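Local coordinates for protein MDM10 isoform 1 (Saccharomyces cerevisiae, PDB 7BTX) that forms part of the ERMES complex tethering the endoplasmic reticulum to mitochondria and takes part in late assembly of the TOM complex of the mitochondrial outer membrane, at residues 203-215 / 229-243. Numbering follows the deposited sequence.
Sequences DLLCGYRVLHNFL and SSLSLGAEFWLGLVS
With CG anti to the carbonyl carbon and beside its backbone N (chi1 -53°), Trp238 brings its indole up to Gly207, where Leu205, its own CG anti to the backbone N (chi1 -180°), sets CD2 against Trp238 CE3. Leu205 CD1 reaches Trp238 CB at 3.9 Å, while Trp238 CE3 lies 3.6 Å from Gly207 CA, so the ring occupies the place a side chain at Gly207 would need. Further along the indole, NE of Arg209 comes up to CZ2 from the edge, the guanidinium plane turned 63° from the ring; the far end of this arginine is salt-bridged to Glu196 of strand 194-199. Arg209 and Glu236 extend side by side on the same face as Leu211, and Glu236 also packs against a basic side chain of another protein's chain. The two segments carry consecutive antiparallel strands, 209-211 and 230-240, of a mitochondrial beta-barrel, with strand 245-258 continuing the sheet beyond 230-240. Backbone bonds tie them along most of their length: Leu239 N bonds to Cys206 O at 3.1 Å, and Val210 and Ala235 exchange a reciprocal pair. On the face carrying Val210 and Ala235, the side chains of Tyr208 and Phe237 run alongside each other in the same direction and touch at CD2 to CD2, 3.8 Å, the phenylalanine meeting the tyrosine edge in its plane. Toward the other end, the edge of the Phe214 ring lies against Leu231 O and, through CE2, meets Leu233 CB at 3.8 Å, while His212 CD2 lies above one face, offset toward the rim. An alanine in place of Phe214 would remove that ring and is likely to leave Leu231 and Leu233 without their aromatic neighbour and the His212 imidazole freer to turn. Phe214 N also bonds Leu231 O at 3.3 Å, approaching from above the carbonyl plane.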
# COMPACT_ATOMS: atom_id res chain seq x y z
N ASP D 203 -14.30 -19.66 -22.88
CA ASP D 203 -15.03 -19.07 -23.99
C ASP D 203 -16.40 -19.73 -24.07
O ASP D 203 -17.42 -19.13 -23.70
CB ASP D 203 -14.27 -19.28 -25.30
CG ASP D 203 -13.24 -18.20 -25.56
OD1 ASP D 203 -13.14 -17.26 -24.74
OD2 ASP D 203 -12.53 -18.30 -26.58
N LEU D 204 -16.42 -20.97 -24.54
CA LEU D 204 -17.39 -21.99 -24.16
C LEU D 204 -16.73 -23.36 -24.24
O LEU D 204 -17.39 -24.34 -24.59
CB LEU D 204 -18.65 -21.96 -25.03
CG LEU D 204 -19.87 -21.24 -24.43
CD1 LEU D 204 -21.11 -21.54 -25.24
CD2 LEU D 204 -20.08 -21.62 -22.98
N LEU D 205 -15.44 -23.41 -23.92
CA LEU D 205 -14.47 -24.36 -24.45
C LEU D 205 -14.82 -25.81 -24.20
O LEU D 205 -14.79 -26.28 -23.06
CB LEU D 205 -13.10 -24.04 -23.84
CG LEU D 205 -11.90 -24.88 -24.24
CD1 LEU D 205 -11.43 -24.51 -25.63
CD2 LEU D 205 -10.79 -24.68 -23.24
N CYS D 206 -15.14 -26.52 -25.27
CA CYS D 206 -15.29 -27.97 -25.25
C CYS D 206 -13.99 -28.59 -25.72
O CYS D 206 -13.21 -27.97 -26.44
CB CYS D 206 -16.45 -28.42 -26.14
SG CYS D 206 -16.78 -30.20 -26.08
N GLY D 207 -13.75 -29.83 -25.31
CA GLY D 207 -12.47 -30.42 -25.63
C GLY D 207 -12.50 -31.92 -25.53
O GLY D 207 -13.51 -32.53 -25.18
N TYR D 208 -11.35 -32.52 -25.83
CA TYR D 208 -11.23 -33.97 -25.86
C TYR D 208 -9.75 -34.31 -25.74
O TYR D 208 -8.91 -33.62 -26.30
CB TYR D 208 -11.81 -34.55 -27.15
CG TYR D 208 -11.68 -36.04 -27.28
CD1 TYR D 208 -12.38 -36.89 -26.45
CD2 TYR D 208 -10.85 -36.61 -28.23
CE1 TYR D 208 -12.26 -38.26 -26.55
CE2 TYR D 208 -10.73 -37.98 -28.35
CZ TYR D 208 -11.44 -38.79 -27.51
OH TYR D 208 -11.33 -40.15 -27.61
N ARG D 209 -9.45 -35.36 -24.99
CA ARG D 209 -8.09 -35.87 -24.89
C ARG D 209 -8.15 -37.38 -25.05
O ARG D 209 -9.17 -37.99 -24.77
CB ARG D 209 -7.41 -35.55 -23.56
CG ARG D 209 -7.15 -34.10 -23.26
CD ARG D 209 -6.39 -34.01 -21.95
NE ARG D 209 -6.60 -32.75 -21.26
CZ ARG D 209 -6.70 -32.63 -19.94
NH1 ARG D 209 -6.89 -31.45 -19.39
NH2 ARG D 209 -6.62 -33.71 -19.18
N VAL D 210 -7.03 -37.96 -25.47
CA VAL D 210 -6.91 -39.41 -25.57
C VAL D 210 -5.43 -39.73 -25.47
O VAL D 210 -4.59 -38.94 -25.89
CB VAL D 210 -7.57 -39.95 -26.86
CG1 VAL D 210 -6.90 -39.42 -28.11
CG2 VAL D 210 -7.63 -41.48 -26.87
N LEU D 211 -5.09 -40.86 -24.85
CA LEU D 211 -3.72 -41.31 -24.76
C LEU D 211 -3.72 -42.82 -24.93
O LEU D 211 -3.96 -43.56 -23.97
CB LEU D 211 -3.09 -40.89 -23.44
CG LEU D 211 -1.59 -41.07 -23.22
CD1 LEU D 211 -1.05 -39.91 -22.44
CD2 LEU D 211 -1.28 -42.34 -22.45
N HIS D 212 -3.46 -43.28 -26.15
CA HIS D 212 -3.54 -44.70 -26.48
C HIS D 212 -2.19 -45.33 -26.21
O HIS D 212 -1.24 -45.19 -26.98
CB HIS D 212 -3.97 -44.89 -27.92
CG HIS D 212 -4.38 -46.30 -28.24
ND1 HIS D 212 -5.68 -46.65 -28.53
CD2 HIS D 212 -3.65 -47.44 -28.32
CE1 HIS D 212 -5.74 -47.94 -28.77
NE2 HIS D 212 -4.52 -48.45 -28.65
N ASN D 213 -2.10 -46.06 -25.10
CA ASN D 213 -0.89 -46.80 -24.79
C ASN D 213 -0.79 -48.04 -25.67
O ASN D 213 -1.77 -48.75 -25.91
CB ASN D 213 -0.90 -47.19 -23.32
CG ASN D 213 0.45 -47.68 -22.84
OD1 ASN D 213 1.45 -47.56 -23.53
ND2 ASN D 213 0.48 -48.24 -21.63
N PHE D 214 0.42 -48.29 -26.17
CA PHE D 214 0.75 -49.50 -26.91
C PHE D 214 1.70 -50.35 -26.07
O PHE D 214 2.01 -50.02 -24.92
CB PHE D 214 1.39 -49.18 -28.26
CG PHE D 214 0.52 -48.38 -29.19
CD1 PHE D 214 -0.51 -48.99 -29.88
CD2 PHE D 214 0.76 -47.03 -29.39
CE1 PHE D 214 -1.30 -48.25 -30.75
CE2 PHE D 214 -0.03 -46.29 -30.25
CZ PHE D 214 -1.06 -46.90 -30.93
N LEU D 215 2.16 -51.45 -26.67
CA LEU D 215 3.14 -52.39 -26.08
C LEU D 215 2.78 -52.91 -24.69
O LEU D 215 3.61 -52.89 -23.78
CB LEU D 215 4.53 -51.75 -26.04
CG LEU D 215 5.23 -51.57 -27.38
CD1 LEU D 215 6.53 -50.82 -27.23
CD2 LEU D 215 5.47 -52.93 -28.02
N SER D 229 9.08 -51.38 -21.99
CA SER D 229 9.08 -50.45 -23.11
C SER D 229 7.63 -50.14 -23.44
O SER D 229 6.84 -51.05 -23.70
CB SER D 229 9.78 -51.02 -24.35
OG SER D 229 11.07 -51.53 -24.07
N SER D 230 7.28 -48.85 -23.43
CA SER D 230 5.88 -48.49 -23.62
C SER D 230 5.72 -47.25 -24.49
O SER D 230 5.74 -46.12 -23.99
CB SER D 230 5.22 -48.25 -22.26
OG SER D 230 5.36 -46.90 -21.86
N LEU D 231 5.54 -47.45 -25.79
CA LEU D 231 5.32 -46.33 -26.69
C LEU D 231 3.87 -45.88 -26.59
O LEU D 231 2.98 -46.51 -27.15
CB LEU D 231 5.67 -46.72 -28.13
CG LEU D 231 5.76 -45.64 -29.22
CD1 LEU D 231 6.83 -46.03 -30.21
CD2 LEU D 231 4.45 -45.45 -29.98
N SER D 232 3.63 -44.78 -25.89
CA SER D 232 2.30 -44.20 -25.87
C SER D 232 2.10 -43.28 -27.08
O SER D 232 3.01 -43.05 -27.87
CB SER D 232 2.07 -43.42 -24.59
OG SER D 232 1.02 -42.50 -24.76
N LEU D 233 0.89 -42.75 -27.20
CA LEU D 233 0.54 -41.83 -28.28
C LEU D 233 -0.70 -41.05 -27.88
O LEU D 233 -1.73 -41.64 -27.57
CB LEU D 233 0.30 -42.58 -29.59
CG LEU D 233 0.35 -41.85 -30.93
CD1 LEU D 233 0.75 -42.83 -32.01
CD2 LEU D 233 -0.94 -41.14 -31.33
N GLY D 234 -0.62 -39.73 -27.90
CA GLY D 234 -1.74 -38.93 -27.43
C GLY D 234 -2.18 -37.85 -28.39
O GLY D 234 -1.46 -37.52 -29.34
N ALA D 235 -3.36 -37.29 -28.15
CA ALA D 235 -3.86 -36.17 -28.94
C ALA D 235 -4.79 -35.33 -28.08
O ALA D 235 -5.25 -35.76 -27.02
CB ALA D 235 -4.55 -36.68 -30.19
N GLU D 236 -5.08 -34.11 -28.51
CA GLU D 236 -6.07 -33.28 -27.84
C GLU D 236 -6.72 -32.38 -28.87
O GLU D 236 -6.11 -32.08 -29.90
CB GLU D 236 -5.45 -32.47 -26.70
CG GLU D 236 -4.71 -31.23 -27.12
CD GLU D 236 -3.93 -30.61 -25.99
OE1 GLU D 236 -3.90 -31.19 -24.88
OE2 GLU D 236 -3.34 -29.53 -26.20
N PHE D 237 -7.97 -31.99 -28.63
CA PHE D 237 -8.77 -31.28 -29.62
C PHE D 237 -9.67 -30.28 -28.91
O PHE D 237 -10.74 -30.64 -28.43
CB PHE D 237 -9.61 -32.24 -30.46
CG PHE D 237 -8.81 -33.29 -31.18
CD1 PHE D 237 -8.17 -33.00 -32.37
CD2 PHE D 237 -8.68 -34.56 -30.65
CE1 PHE D 237 -7.43 -33.96 -33.03
CE2 PHE D 237 -7.94 -35.52 -31.30
CZ PHE D 237 -7.32 -35.22 -32.49
N TRP D 238 -9.26 -29.02 -28.86
CA TRP D 238 -10.04 -27.99 -28.21
C TRP D 238 -10.79 -27.16 -29.25
O TRP D 238 -10.34 -27.02 -30.39
CB TRP D 238 -9.14 -27.09 -27.36
CG TRP D 238 -8.33 -27.87 -26.42
CD1 TRP D 238 -7.05 -28.28 -26.60
CD2 TRP D 238 -8.73 -28.37 -25.15
NE1 TRP D 238 -6.62 -28.99 -25.51
CE2 TRP D 238 -7.65 -29.06 -24.61
CE3 TRP D 238 -9.91 -28.28 -24.41
CZ2 TRP D 238 -7.70 -29.67 -23.37
CZ3 TRP D 238 -9.97 -28.90 -23.19
CH2 TRP D 238 -8.87 -29.57 -22.68
N LEU D 239 -11.93 -26.59 -28.86
CA LEU D 239 -12.66 -25.68 -29.73
C LEU D 239 -13.53 -24.75 -28.90
O LEU D 239 -14.59 -25.15 -28.41
CB LEU D 239 -13.51 -26.47 -30.74
CG LEU D 239 -14.00 -25.79 -32.02
CD1 LEU D 239 -14.08 -26.82 -33.12
CD2 LEU D 239 -15.34 -25.11 -31.87
N GLY D 240 -13.12 -23.49 -28.75
CA GLY D 240 -13.90 -22.53 -28.00
C GLY D 240 -15.09 -22.02 -28.77
O GLY D 240 -14.93 -21.29 -29.75
N LEU D 241 -16.30 -22.36 -28.33
CA LEU D 241 -17.49 -22.24 -29.16
C LEU D 241 -18.04 -20.83 -29.34
O LEU D 241 -19.08 -20.67 -29.99
CB LEU D 241 -18.60 -23.13 -28.59
CG LEU D 241 -18.39 -24.63 -28.78
CD1 LEU D 241 -19.22 -25.41 -27.79
CD2 LEU D 241 -18.75 -25.03 -30.20
N VAL D 242 -17.40 -19.80 -28.78
CA VAL D 242 -17.81 -18.42 -29.02
C VAL D 242 -16.78 -17.66 -29.85
O VAL D 242 -17.09 -16.65 -30.48
CB VAL D 242 -18.13 -17.67 -27.71
CG1 VAL D 242 -19.08 -18.48 -26.84
CG2 VAL D 242 -16.87 -17.29 -26.95
N SER D 243 -15.54 -18.14 -29.86
CA SER D 243 -14.53 -17.57 -30.74
C SER D 243 -14.28 -18.42 -31.98
O SER D 243 -13.70 -17.92 -32.95
CB SER D 243 -13.21 -17.39 -29.99
OG SER D 243 -12.64 -18.64 -29.66